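Side-chain contacts in serine proteinase inhibitor 1 (Myxoma virus, PDB 6BJ5), which inhibits serine proteases as a member of the poxviral serpin subfamily and is important in the virulence of the virus: residues S42-S45 with V46-I49; V224-D228 with L229-R233; E110-K113 with D114-S118; V84-R87 with P88-A92; I299-E303 with R304-A308. One frame throughout, in Å; residues are numbered along the deposited sequence.

Interaction 1: residues S42-S45 with V46-I49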
loop_
_atom_site.group_PDB
_atom_site.type_symbol
_atom_site.label_atom_id
_atom_site.label_comp_id
_atom_site.label_asym_id
_atom_site.label_seq_id
_atom_site.Cartn_x
_atom_site.Cartn_y
_atom_site.Cartn_z
ATOM N N SER A 42 1.024 -9.333 1.331
ATOM C CA SER A 42 0.203 -10.436 0.839
ATOM C C SER A 42 0.853 -11.126 -0.356
ATOM O O SER A 42 0.869 -12.360 -0.430
ATOM C CB SER A 42 -1.188 -9.929 0.480
ATOM O OG SER A 42 -1.793 -9.311 1.606
ATOM N N ALA A 43 1.449 -10.351 -1.264
ATOM C CA ALA A 43 2.133 -10.917 -2.420
ATOM C C ALA A 43 3.311 -11.783 -1.990
ATOM O O ALA A 43 3.449 -12.933 -2.427
ATOM C CB ALA A 43 2.607 -9.784 -3.339
ATOM N N LEU A 44 4.172 -11.238 -1.123
ATOM C CA LEU A 44 5.326 -11.977 -0.624
ATOM C C LEU A 44 4.898 -13.252 0.093
ATOM O O LEU A 44 5.597 -14.273 0.033
ATOM C CB LEU A 44 6.134 -11.099 0.326
ATOM C CG LEU A 44 6.818 -9.842 -0.195
ATOM C CD1 LEU A 44 7.611 -9.177 0.924
ATOM C CD2 LEU A 44 7.729 -10.193 -1.342
ATOM N N SER A 45 3.754 -13.209 0.777
ATOM C CA SER A 45 3.273 -14.375 1.509
ATOM C C SER A 45 2.917 -15.516 0.560
ATOM O O SER A 45 3.226 -16.684 0.832
ATOM C CB SER A 45 2.077 -13.960 2.367
ATOM O OG SER A 45 1.560 -15.023 3.139
ATOM N N VAL A 46 2.302 -15.190 -0.580
ATOM C CA VAL A 46 2.059 -16.185 -1.625
ATOM C C VAL A 46 3.379 -16.672 -2.205
ATOM O O VAL A 46 3.618 -17.881 -2.304
ATOM C CB VAL A 46 1.151 -15.595 -2.717
ATOM C CG1 VAL A 46 1.036 -16.555 -3.890
ATOM C CG2 VAL A 46 -0.229 -15.277 -2.141
ATOM N N LEU A 47 4.270 -15.736 -2.582
ATOM C CA LEU A 47 5.580 -16.090 -3.141
ATOM C C LEU A 47 6.321 -17.071 -2.257
ATOM O O LEU A 47 7.170 -17.829 -2.735
ATOM C CB LEU A 47 6.436 -14.835 -3.303
ATOM C CG LEU A 47 7.812 -15.003 -3.950
ATOM C CD1 LEU A 47 7.665 -15.464 -5.375
ATOM C CD2 LEU A 47 8.601 -13.717 -3.927
ATOM N N ARG A 48 5.992 -17.076 -0.982
ATOM C CA ARG A 48 6.691 -17.872 0.003
ATOM C C ARG A 48 6.275 -19.340 -0.083
ATOM O O ARG A 48 7.085 -20.234 0.179
ATOM C CB ARG A 48 6.424 -17.218 1.357
ATOM C CG ARG A 48 7.047 -17.816 2.518
ATOM C CD ARG A 48 6.744 -16.958 3.730
ATOM N NE ARG A 48 6.935 -17.784 4.907
ATOM C CZ ARG A 48 8.123 -18.060 5.426
ATOM N NH1 ARG A 48 9.235 -17.550 4.879
ATOM N NH2 ARG A 48 8.187 -18.860 6.481
ATOM N N ILE A 49 5.033 -19.608 -0.491
ATOM C CA ILE A 49 4.568 -20.973 -0.670
ATOM C C ILE A 49 5.341 -21.663 -1.781
ATOM O O ILE A 49 5.416 -22.889 -1.814
ATOM C CB ILE A 49 3.051 -20.953 -0.977
ATOM C CG1 ILE A 49 2.282 -20.301 0.174
ATOM C CG2 ILE A 49 2.513 -22.347 -1.234
ATOM C CD1 ILE A 49 2.422 -21.044 1.474
#
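Leu44 and Leu47 stand one helical turn apart and send their side chains off the same flank of the helix, but they barely meet: the closest methyls, Leu44 CD2 and Leu47 CD2, are 4.5 Å apart. Leu44 also packs on Val61, and Leu47 on Leu144 and Phe279. The closer side-chain contacts are between branches and backbone carbonyls. Val46 has CG1 anti to its own N (chi1 173°), which swings CG2 back along the helix to 3.6 Å from Ser42 O, while its CB lies 3.5 Å from Ala43 O. Arg48 CB is wedged between two carbonyls, 3.3 Å from both Leu44 O and Ser45 O; from there its extended chain leads away, and its guanidinium makes a weak hydrogen bond to Ile59 O and a weak, long ion pair with Glu63. Ser45 OG bonds Pro62 O, and Ser42 OG bonds Tyr38 O, so both buried hydroxyls are satisfied by backbone carbonyls. The frame beneath is regular at first: Leu47 N donates a nearly straight bond to Ala43 O (2.9 Å, 174°), and Val46 N binds Ser42 O. Arg48 N, by contrast, is shared between weak bonds to Leu44 O and Ser45 O. Val46 and Ala43 pack on strand 142-153, and Ala43 also on strand 305-314, while Val46 and Ile49 meet helix 88-98. This helix, lying against the large central sheet, corresponds by its place in the chain to helix B of the serpin fold.

Interaction 2: residues V224-D228 with L229-R233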
loop_
_atom_site.group_PDB
_atom_site.type_symbol
_atom_site.label_atom_id
_atom_site.label_comp_id
_atom_site.label_asym_id
_atom_site.label_seq_id
_atom_site.Cartn_x
_atom_site.Cartn_y
_atom_site.Cartn_z
ATOM N N VAL A 224 9.220 9.581 8.648
ATOM C CA VAL A 224 9.360 8.444 7.747
ATOM C C VAL A 224 10.454 7.508 8.250
ATOM O O VAL A 224 10.266 6.288 8.343
ATOM C CB VAL A 224 9.622 8.931 6.315
ATOM C CG1 VAL A 224 10.128 7.801 5.447
ATOM C CG2 VAL A 224 8.350 9.520 5.732
ATOM N N ARG A 225 11.610 8.068 8.601
ATOM C CA ARG A 225 12.733 7.244 9.028
ATOM C C ARG A 225 12.495 6.535 10.357
ATOM O O ARG A 225 13.247 5.615 10.679
ATOM C CB ARG A 225 14.001 8.088 9.072
ATOM C CG ARG A 225 14.548 8.342 7.673
ATOM C CD ARG A 225 15.833 9.123 7.696
ATOM N NE ARG A 225 15.583 10.489 8.139
ATOM C CZ ARG A 225 15.173 11.462 7.330
ATOM N NH1 ARG A 225 14.970 11.216 6.037
ATOM N NH2 ARG A 225 14.956 12.677 7.813
ATOM N N ALA A 226 11.461 6.905 11.110
ATOM C CA ALA A 226 11.138 6.273 12.383
ATOM C C ALA A 226 9.921 5.349 12.360
ATOM O O ALA A 226 9.655 4.687 13.373
ATOM C CB ALA A 226 10.895 7.356 13.447
ATOM N N LEU A 227 9.134 5.334 11.280
ATOM C CA LEU A 227 7.840 4.648 11.294
ATOM C C LEU A 227 8.016 3.140 11.426
ATOM O O LEU A 227 8.692 2.510 10.607
ATOM C CB LEU A 227 7.061 4.964 10.010
ATOM C CG LEU A 227 5.528 4.961 9.997
ATOM C CD1 LEU A 227 4.993 4.023 8.967
ATOM C CD2 LEU A 227 4.888 4.712 11.374
ATOM N N ASP A 228 7.354 2.539 12.403
ATOM C CA ASP A 228 7.293 1.083 12.442
ATOM C C ASP A 228 6.103 0.693 13.308
ATOM O O ASP A 228 5.364 1.546 13.804
ATOM C CB ASP A 228 8.640 0.469 12.882
ATOM C CG ASP A 228 9.096 0.885 14.302
ATOM O OD1 ASP A 228 8.258 1.132 15.206
ATOM O OD2 ASP A 228 10.333 0.993 14.491
ATOM N N LEU A 229 5.870 -0.607 13.421
ATOM C CA LEU A 229 4.625 -1.033 14.036
ATOM C C LEU A 229 4.599 -0.707 15.521
ATOM O O LEU A 229 3.518 -0.485 16.083
ATOM C CB LEU A 229 4.407 -2.518 13.794
ATOM C CG LEU A 229 3.600 -2.730 12.506
ATOM C CD1 LEU A 229 3.436 -4.205 12.242
ATOM C CD2 LEU A 229 2.236 -2.030 12.520
ATOM N N SER A 230 5.767 -0.687 16.180
ATOM C CA SER A 230 5.807 -0.235 17.568
ATOM C C SER A 230 5.338 1.211 17.661
ATOM O O SER A 230 4.430 1.544 18.435
ATOM C CB SER A 230 7.224 -0.383 18.140
ATOM O OG SER A 230 8.038 0.750 17.858
ATOM N N LEU A 231 5.898 2.070 16.813
ATOM C CA LEU A 231 5.509 3.467 16.833
ATOM C C LEU A 231 4.019 3.624 16.590
ATOM O O LEU A 231 3.364 4.438 17.251
ATOM C CB LEU A 231 6.319 4.241 15.801
ATOM C CG LEU A 231 6.008 5.728 15.828
ATOM C CD1 LEU A 231 6.293 6.266 17.222
ATOM C CD2 LEU A 231 6.868 6.437 14.794
ATOM N N VAL A 232 3.459 2.831 15.676
ATOM C CA VAL A 232 2.031 2.930 15.375
ATOM C C VAL A 232 1.190 2.511 16.573
ATOM O O VAL A 232 0.202 3.172 16.913
ATOM C CB VAL A 232 1.675 2.113 14.122
ATOM C CG1 VAL A 232 0.176 2.068 13.954
ATOM C CG2 VAL A 232 2.331 2.732 12.896
ATOM N N ARG A 233 1.537 1.393 17.215
ATOM C CA ARG A 233 0.756 0.978 18.378
ATOM C C ARG A 233 0.918 1.978 19.518
ATOM O O ARG A 233 -0.033 2.239 20.264
ATOM C CB ARG A 233 1.157 -0.428 18.820
ATOM C CG ARG A 233 0.824 -1.560 17.823
ATOM C CD ARG A 233 1.119 -2.903 18.475
ATOM N NE ARG A 233 2.466 -2.846 19.035
ATOM C CZ ARG A 233 3.556 -3.326 18.449
ATOM N NH1 ARG A 233 3.470 -3.935 17.270
ATOM N NH2 ARG A 233 4.738 -3.191 19.049
#
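Asp228 caps the helix that starts at Leu229, and its side chain can be traced outward toward Ser230 and Leu231. Its CB lies next to the Leu229 amide. At CG the chain turns between the backbone N and the carbonyl carbon (chi1 61°), the crowded position, which brings the carboxylate over the first turn of the helix. OD1 then takes two bonds. Leu231 N donates to it over 3.0 Å, almost straight at 167° and nearly along the C-O axis; this is the N-cap bond. Ser230 OG donates to the same atom at 2.7 Å, arriving on its syn side and 25° out of the carboxylate plane. Two donors on one oxygen should help hold the rotation of the carboxylate, and amide groups at a helix start would probably favour its negative charge. The backbone of Asp228 begins the helical pattern as well, since its O accepts from Val232 N at 3.0 Å.

Below the cap, apolar groups close the corner between the two helices. Leu227 CD2 meets Val232 CG2 at 3.6 Å, the two side chains crossing obliquely. Leu231 CD2 reaches back to Ala226, 3.6 Å from Ala226 O and 4.3 Å from Ala226 CB. The corner joins helix 220-226 to helix 229-238, which by their order in the chain probably correspond to serpin helices G and H. Leu20 of helix 18-21 touches Leu227 and Leu229, Trp21 and Arg24 lie against Asp228, and Met31 of the other chain packs on Leu227, with Thr26 of that chain on Leu229.

Interaction 3: residues E110-K113 with D114-S118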
loop_
_atom_site.group_PDB
_atom_site.type_symbol
_atom_site.label_atom_id
_atom_site.label_comp_id
_atom_site.label_asym_id
_atom_site.label_seq_id
_atom_site.Cartn_x
_atom_site.Cartn_y
_atom_site.Cartn_z
ATOM N N GLU A 110 -0.330 -12.278 -27.666
ATOM C CA GLU A 110 -0.721 -10.880 -27.603
ATOM C C GLU A 110 -1.891 -10.620 -26.671
ATOM O O GLU A 110 -1.944 -9.555 -26.048
ATOM C CB GLU A 110 -1.061 -10.376 -29.004
ATOM C CG GLU A 110 0.002 -10.711 -30.032
ATOM C CD GLU A 110 0.242 -9.569 -31.009
ATOM O OE1 GLU A 110 1.317 -9.531 -31.642
ATOM O OE2 GLU A 110 -0.641 -8.693 -31.137
ATOM N N ASN A 111 -2.822 -11.562 -26.542
ATOM C CA ASN A 111 -3.952 -11.385 -25.645
ATOM C C ASN A 111 -3.674 -11.891 -24.226
ATOM O O ASN A 111 -4.616 -12.014 -23.433
ATOM C CB ASN A 111 -5.206 -12.057 -26.224
ATOM C CG ASN A 111 -4.967 -13.502 -26.650
ATOM O OD1 ASN A 111 -4.100 -13.786 -27.479
ATOM N ND2 ASN A 111 -5.747 -14.420 -26.086
ATOM N N VAL A 112 -2.411 -12.168 -23.878
ATOM C CA VAL A 112 -2.108 -12.585 -22.508
ATOM C C VAL A 112 -2.595 -11.524 -21.522
ATOM O O VAL A 112 -3.307 -11.824 -20.556
ATOM C CB VAL A 112 -0.604 -12.911 -22.348
ATOM C CG1 VAL A 112 0.273 -11.669 -22.297
ATOM C CG2 VAL A 112 -0.366 -13.750 -21.108
ATOM N N LYS A 113 -2.295 -10.260 -21.810
ATOM C CA LYS A 113 -2.876 -9.152 -21.065
ATOM C C LYS A 113 -4.392 -9.222 -21.044
ATOM O O LYS A 113 -5.027 -8.992 -20.008
ATOM C CB LYS A 113 -2.435 -7.851 -21.700
ATOM C CG LYS A 113 -1.009 -7.578 -21.520
ATOM C CD LYS A 113 -0.893 -6.464 -20.630
ATOM C CE LYS A 113 -0.007 -5.540 -21.165
ATOM N NZ LYS A 113 -0.341 -4.233 -20.726
ATOM N N ASP A 114 -4.993 -9.500 -22.200
ATOM C CA ASP A 114 -6.446 -9.577 -22.265
ATOM C C ASP A 114 -6.960 -10.713 -21.395
ATOM O O ASP A 114 -7.895 -10.521 -20.612
ATOM C CB ASP A 114 -6.903 -9.728 -23.720
ATOM C CG ASP A 114 -6.454 -8.562 -24.593
ATOM O OD1 ASP A 114 -6.112 -7.496 -24.029
ATOM O OD2 ASP A 114 -6.445 -8.712 -25.837
ATOM N N VAL A 115 -6.328 -11.889 -21.483
ATOM C CA VAL A 115 -6.709 -13.006 -20.622
ATOM C C VAL A 115 -6.647 -12.597 -19.162
ATOM O O VAL A 115 -7.547 -12.913 -18.373
ATOM C CB VAL A 115 -5.812 -14.232 -20.876
ATOM C CG1 VAL A 115 -6.316 -15.410 -20.055
ATOM C CG2 VAL A 115 -5.750 -14.591 -22.360
ATOM N N ILE A 116 -5.594 -11.876 -18.778
ATOM C CA ILE A 116 -5.357 -11.653 -17.357
ATOM C C ILE A 116 -6.246 -10.538 -16.822
ATOM O O ILE A 116 -6.828 -10.660 -15.737
ATOM C CB ILE A 116 -3.859 -11.396 -17.103
ATOM C CG1 ILE A 116 -3.076 -12.691 -17.351
ATOM C CG2 ILE A 116 -3.635 -10.918 -15.672
ATOM C CD1 ILE A 116 -1.586 -12.501 -17.503
ATOM N N ASN A 117 -6.398 -9.450 -17.574
ATOM C CA ASN A 117 -7.368 -8.431 -17.185
ATOM C C ASN A 117 -8.792 -8.977 -17.237
ATOM O O ASN A 117 -9.579 -8.777 -16.300
ATOM C CB ASN A 117 -7.203 -7.203 -18.072
ATOM C CG ASN A 117 -6.002 -6.366 -17.674
ATOM O OD1 ASN A 117 -6.038 -5.651 -16.674
ATOM N ND2 ASN A 117 -4.915 -6.487 -18.432
ATOM N N SER A 118 -9.139 -9.693 -18.313
ATOM C CA SER A 118 -10.451 -10.333 -18.381
ATOM C C SER A 118 -10.667 -11.343 -17.261
ATOM O O SER A 118 -11.814 -11.703 -16.986
ATOM C CB SER A 118 -10.648 -11.014 -19.738
ATOM O OG SER A 118 -11.478 -12.157 -19.631
#
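Asn117 returns its amide to the carbonyl of Lys113, where two donors of one residue converge. Asn117 N gives a nearly straight bond to Lys113 O (2.8 Å, 173°), and Asn117 ND2 joins it at 3.0 Å, approaching from above the carbonyl plane. The second bond depends on CG lying beside the backbone N (chi1 -77°), which folds the side chain back toward the preceding turn. On another flank, Val112 and Ile116 run side by side, pointing the same way, with Val112 CG2 4.0 Å from Ile116 CD1. Val115 N donates to Asn111 O. Asn111 occupies the N-cap position, yet its side chain makes no capping bond; Asn111 ND2 lies 3.7 Å from Val115 CG2, the two side chains crossing at a slant. These are the first turns of helix 112-120, which by its place in the chain corresponds to serpin helix F. Further out, Val105 of strand 103-105 backs Val112 and Ile116. Lys113 NZ forms a salt bridge with Asp133, while Val128, Pro129 and Arg130 pack around Asn117.

Interaction 4: residues V84-R87 with P88-A92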
loop_
_atom_site.group_PDB
_atom_site.type_symbol
_atom_site.label_atom_id
_atom_site.label_comp_id
_atom_site.label_asym_id
_atom_site.label_seq_id
_atom_site.Cartn_x
_atom_site.Cartn_y
_atom_site.Cartn_z
ATOM N N VAL A 84 5.738 -24.254 -18.009
ATOM C CA VAL A 84 6.434 -24.482 -16.741
ATOM C C VAL A 84 5.852 -25.671 -15.977
ATOM O O VAL A 84 4.701 -25.623 -15.517
ATOM C CB VAL A 84 6.362 -23.231 -15.852
ATOM C CG1 VAL A 84 7.102 -23.474 -14.552
ATOM C CG2 VAL A 84 6.868 -22.007 -16.581
ATOM N N PRO A 85 6.624 -26.727 -15.748
ATOM C CA PRO A 85 6.132 -27.812 -14.895
ATOM C C PRO A 85 6.025 -27.345 -13.453
ATOM O O PRO A 85 6.937 -26.715 -12.916
ATOM C CB PRO A 85 7.194 -28.903 -15.061
ATOM C CG PRO A 85 8.430 -28.150 -15.424
ATOM C CD PRO A 85 7.981 -26.989 -16.252
ATOM N N LEU A 86 4.878 -27.608 -12.854
ATOM C CA LEU A 86 4.627 -27.327 -11.454
ATOM C C LEU A 86 4.424 -28.650 -10.734
ATOM O O LEU A 86 3.656 -29.493 -11.205
ATOM C CB LEU A 86 3.405 -26.415 -11.297
ATOM C CG LEU A 86 3.605 -24.894 -11.293
ATOM C CD1 LEU A 86 4.761 -24.398 -12.120
ATOM C CD2 LEU A 86 2.309 -24.161 -11.647
ATOM N N ARG A 87 5.132 -28.840 -9.618
ATOM C CA ARG A 87 4.819 -29.942 -8.723
ATOM C C ARG A 87 3.330 -29.915 -8.406
ATOM O O ARG A 87 2.805 -28.870 -8.010
ATOM C CB ARG A 87 5.603 -29.864 -7.410
ATOM C CG ARG A 87 7.094 -29.618 -7.553
ATOM C CD ARG A 87 7.891 -30.104 -6.323
ATOM N NE ARG A 87 9.296 -29.769 -6.520
ATOM C CZ ARG A 87 10.182 -30.577 -7.090
ATOM N NH1 ARG A 87 11.437 -30.171 -7.256
ATOM N NH2 ARG A 87 9.818 -31.798 -7.480
ATOM N N PRO A 88 2.616 -31.017 -8.591
ATOM C CA PRO A 88 1.184 -31.015 -8.255
ATOM C C PRO A 88 0.892 -30.636 -6.811
ATOM O O PRO A 88 -0.172 -30.060 -6.539
ATOM C CB PRO A 88 0.749 -32.452 -8.590
ATOM C CG PRO A 88 2.024 -33.252 -8.594
ATOM C CD PRO A 88 3.082 -32.321 -9.099
ATOM N N GLU A 89 1.816 -30.904 -5.879
ATOM C CA GLU A 89 1.578 -30.539 -4.483
ATOM C C GLU A 89 1.651 -29.040 -4.264
ATOM O O GLU A 89 1.068 -28.542 -3.298
ATOM C CB GLU A 89 2.567 -31.236 -3.543
ATOM C CG GLU A 89 2.837 -32.698 -3.870
ATOM C CD GLU A 89 3.913 -32.896 -4.929
ATOM O OE1 GLU A 89 4.708 -33.850 -4.795
ATOM O OE2 GLU A 89 3.980 -32.091 -5.886
ATOM N N PHE A 90 2.279 -28.305 -5.173
ATOM C CA PHE A 90 2.283 -26.860 -5.043
ATOM C C PHE A 90 0.925 -26.303 -5.432
ATOM O O PHE A 90 0.324 -25.532 -4.675
ATOM C CB PHE A 90 3.386 -26.251 -5.919
ATOM C CG PHE A 90 3.270 -24.771 -6.078
ATOM C CD1 PHE A 90 3.752 -23.913 -5.106
ATOM C CD2 PHE A 90 2.638 -24.231 -7.189
ATOM C CE1 PHE A 90 3.621 -22.529 -5.245
ATOM C CE2 PHE A 90 2.503 -22.855 -7.338
ATOM C CZ PHE A 90 2.995 -22.004 -6.367
ATOM N N THR A 91 0.382 -26.766 -6.562
ATOM C CA THR A 91 -0.902 -26.252 -7.006
ATOM C C THR A 91 -2.016 -26.719 -6.083
ATOM O O THR A 91 -3.036 -26.035 -5.942
ATOM C CB THR A 91 -1.159 -26.663 -8.460
ATOM O OG1 THR A 91 -0.987 -28.076 -8.603
ATOM C CG2 THR A 91 -0.162 -25.960 -9.379
ATOM N N ALA A 92 -1.859 -27.895 -5.477
ATOM C CA ALA A 92 -2.806 -28.316 -4.448
ATOM C C ALA A 92 -2.704 -27.410 -3.228
ATOM O O ALA A 92 -3.708 -26.843 -2.773
ATOM C CB ALA A 92 -2.547 -29.773 -4.056
#
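Leu86 and Thr91 meet because of how the threonine is turned: its chi1 of 52° sets OG1 between its N and its carbonyl carbon and CG2 beside the N. The methyl Thr91 CG2 therefore faces Leu86 CD2 at 3.8 Å and Leu86 CB at 4.1 Å, the side chains crossing at about a right angle. The site is the start of helix 88-98, helix E of the serpin fold by its place after strand 73-81, with Arg87 at the N-cap position and Pro88 as the first helical residue. Leu86 CG approaches the Phe90 ring at a slant, 4.3 Å from Phe90 CD2, and the Phe90 side chain also touches Leu78, Ala50 and Ala282. Leu86 thus meets both a methyl and an aromatic ring of the first helical turn, and Val80 and Arg104 touch it as well.

The backbone closes the turn at Arg87. Phe90 N bonds Arg87 O at 2.9 Å, but the donor stands well above the carbonyl plane. The Arg87 side chain runs out extended from CG to NE, away from the helix, and its NE bonds Gly280 O; Pro284 lies against it. Together with the backbone bonding of Arg87 with Ala282 and the bond between Pro85 O and Ser283 OG, this ties the loop 84-87 to the 280-284 region. Within the first turn, Pro88 O takes two donors: Ala92 N at 2.9 Å and, from the same face of its plane, Thr91 OG1 at 3.0 Å.

Interaction 5: residues I299-E303 with R304-A308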
loop_
_atom_site.group_PDB
_atom_site.type_symbol
_atom_site.label_atom_id
_atom_site.label_comp_id
_atom_site.label_asym_id
_atom_site.label_seq_id
_atom_site.Cartn_x
_atom_site.Cartn_y
_atom_site.Cartn_z
ATOM N N ILE A 299 -4.955 6.464 -4.189
ATOM C CA ILE A 299 -5.746 6.809 -3.010
ATOM C C ILE A 299 -6.466 8.115 -3.311
ATOM O O ILE A 299 -5.886 9.032 -3.910
ATOM C CB ILE A 299 -4.889 6.918 -1.718
ATOM C CG1 ILE A 299 -4.184 5.582 -1.443
ATOM C CG2 ILE A 299 -5.758 7.207 -0.489
ATOM C CD1 ILE A 299 -3.199 5.588 -0.321
ATOM N N GLU A 300 -7.741 8.183 -2.924
ATOM C CA GLU A 300 -8.558 9.382 -3.092
ATOM C C GLU A 300 -9.303 9.691 -1.802
ATOM O O GLU A 300 -10.143 8.902 -1.360
ATOM C CB GLU A 300 -9.549 9.214 -4.237
ATOM C CG GLU A 300 -9.687 10.474 -5.026
ATOM C CD GLU A 300 -10.879 10.454 -5.926
ATOM O OE1 GLU A 300 -11.261 11.542 -6.408
ATOM O OE2 GLU A 300 -11.465 9.361 -6.096
ATOM N N ALA A 301 -9.015 10.838 -1.209
ATOM C CA ALA A 301 -9.699 11.275 -0.005
ATOM C C ALA A 301 -10.417 12.582 -0.287
ATOM O O ALA A 301 -9.824 13.491 -0.875
ATOM C CB ALA A 301 -8.704 11.454 1.142
ATOM N N ASP A 302 -11.689 12.665 0.111
ATOM C CA ASP A 302 -12.521 13.860 -0.063
ATOM C C ASP A 302 -13.528 13.932 1.087
ATOM O O ASP A 302 -13.428 13.187 2.064
ATOM C CB ASP A 302 -13.194 13.858 -1.438
ATOM C CG ASP A 302 -14.092 12.663 -1.643
ATOM O OD1 ASP A 302 -14.442 11.969 -0.658
ATOM O OD2 ASP A 302 -14.468 12.427 -2.804
ATOM N N GLU A 303 -14.516 14.828 0.960
ATOM C CA GLU A 303 -15.455 15.068 2.059
ATOM C C GLU A 303 -16.217 13.805 2.433
ATOM O O GLU A 303 -16.523 13.588 3.611
ATOM C CB GLU A 303 -16.454 16.184 1.706
ATOM C CG GLU A 303 -15.850 17.561 1.516
ATOM C CD GLU A 303 -15.277 17.773 0.122
ATOM O OE1 GLU A 303 -15.277 16.806 -0.671
ATOM O OE2 GLU A 303 -14.830 18.903 -0.185
ATOM N N ARG A 304 -16.529 12.953 1.450
ATOM C CA ARG A 304 -17.429 11.819 1.676
ATOM C C ARG A 304 -16.728 10.584 2.267
ATOM O O ARG A 304 -17.391 9.745 2.888
ATOM C CB ARG A 304 -18.128 11.498 0.349
ATOM C CG ARG A 304 -18.861 10.178 0.248
ATOM C CD ARG A 304 -20.317 10.218 0.691
ATOM N NE ARG A 304 -20.937 8.915 0.438
ATOM C CZ ARG A 304 -21.798 8.311 1.255
ATOM N NH1 ARG A 304 -22.156 8.886 2.399
ATOM N NH2 ARG A 304 -22.285 7.119 0.932
ATOM N N GLY A 305 -15.418 10.472 2.134
ATOM C CA GLY A 305 -14.694 9.284 2.565
ATOM C C GLY A 305 -13.453 9.075 1.707
ATOM O O GLY A 305 -12.901 10.027 1.163
ATOM N N THR A 306 -13.045 7.811 1.567
ATOM C CA THR A 306 -11.787 7.468 0.908
ATOM C C THR A 306 -11.961 6.286 -0.039
ATOM O O THR A 306 -12.627 5.297 0.301
ATOM C CB THR A 306 -10.715 7.127 1.949
ATOM O OG1 THR A 306 -10.400 8.304 2.714
ATOM C CG2 THR A 306 -9.434 6.571 1.265
ATOM N N THR A 307 -11.327 6.372 -1.218
ATOM C CA THR A 307 -11.260 5.261 -2.166
ATOM C C THR A 307 -9.793 4.942 -2.402
ATOM O O THR A 307 -9.028 5.817 -2.820
ATOM C CB THR A 307 -11.948 5.592 -3.494
ATOM O OG1 THR A 307 -13.308 5.973 -3.254
ATOM C CG2 THR A 307 -11.943 4.349 -4.423
ATOM N N ALA A 308 -9.394 3.703 -2.106
ATOM C CA ALA A 308 -7.986 3.319 -2.147
ATOM C C ALA A 308 -7.823 2.001 -2.882
ATOM O O ALA A 308 -8.606 1.059 -2.702
ATOM C CB ALA A 308 -7.370 3.181 -0.756
#
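Strands 299-302 and 305-308 run antiparallel at 171°, their axes approaching to 4.6 Å, and Glu300 and Thr307 form a hydrogen-bonded pair, with Glu300 N to Thr307 O at 2.7 Å and Thr307 N to Glu300 O at 2.8 Å. On one face Ile299, Ala301, Thr306 and Ala308 gather: Ile299 CG1 touches Ala308 CB at 4.0 Å, and Ile299 CG2 lies 4.1 Å from Thr306 CG2. Thr306 has OG1 beside its backbone N (chi1 -66°), where it lies 3.9 Å from Ala301 CB and hydrogen-bonds Tyr205 OH. Glu300 and Thr307 occupy the other face. By sequence, the segment 303-308 matches the serpin hinge of the reactive-centre loop, and strand 305-314 lies between strands 142-153 and 293-302 as in the loop-inserted, relaxed form. At the tight turn of this beta hairpin, Asp302 OD1 accepts weak bonds from Arg304 N and Gly305 N, while lying 3.1 Å from Gly305 O, another acceptor. Gly305 has a phi of 150°, a value normally reserved for glycine. Glu303 OE2 hydrogen-bonds Thr163 OG1, and Phe158 and Pro160 pack on the side chain. From the other chain, Phe18, Ile20 and Phe30 pack on Ile299, Thr306 and Ala308.

Overall arrangement
Interactions 1 and 4 are in direct touch: Ile49 O packs 3.8 Å from Phe90 CD1, and their centres lie about 16 Å apart, joining the helix of interaction 1 to the start of helix 88-98. Interaction 5 lies across the chain's centre from both, its centre about 29 Å from interaction 1 and 41 Å from interaction 4. Strand 305-314 spans the gap, starting in interaction 5 and ending at Thr312 and Ile314, which touch Ala43 of interaction 1. Interaction 2 stays apart, its nearest atoms about 12 Å from those of interactions 1 and 5. Interaction 3 is likewise separate, about 12 Å at nearest atoms from interaction 4.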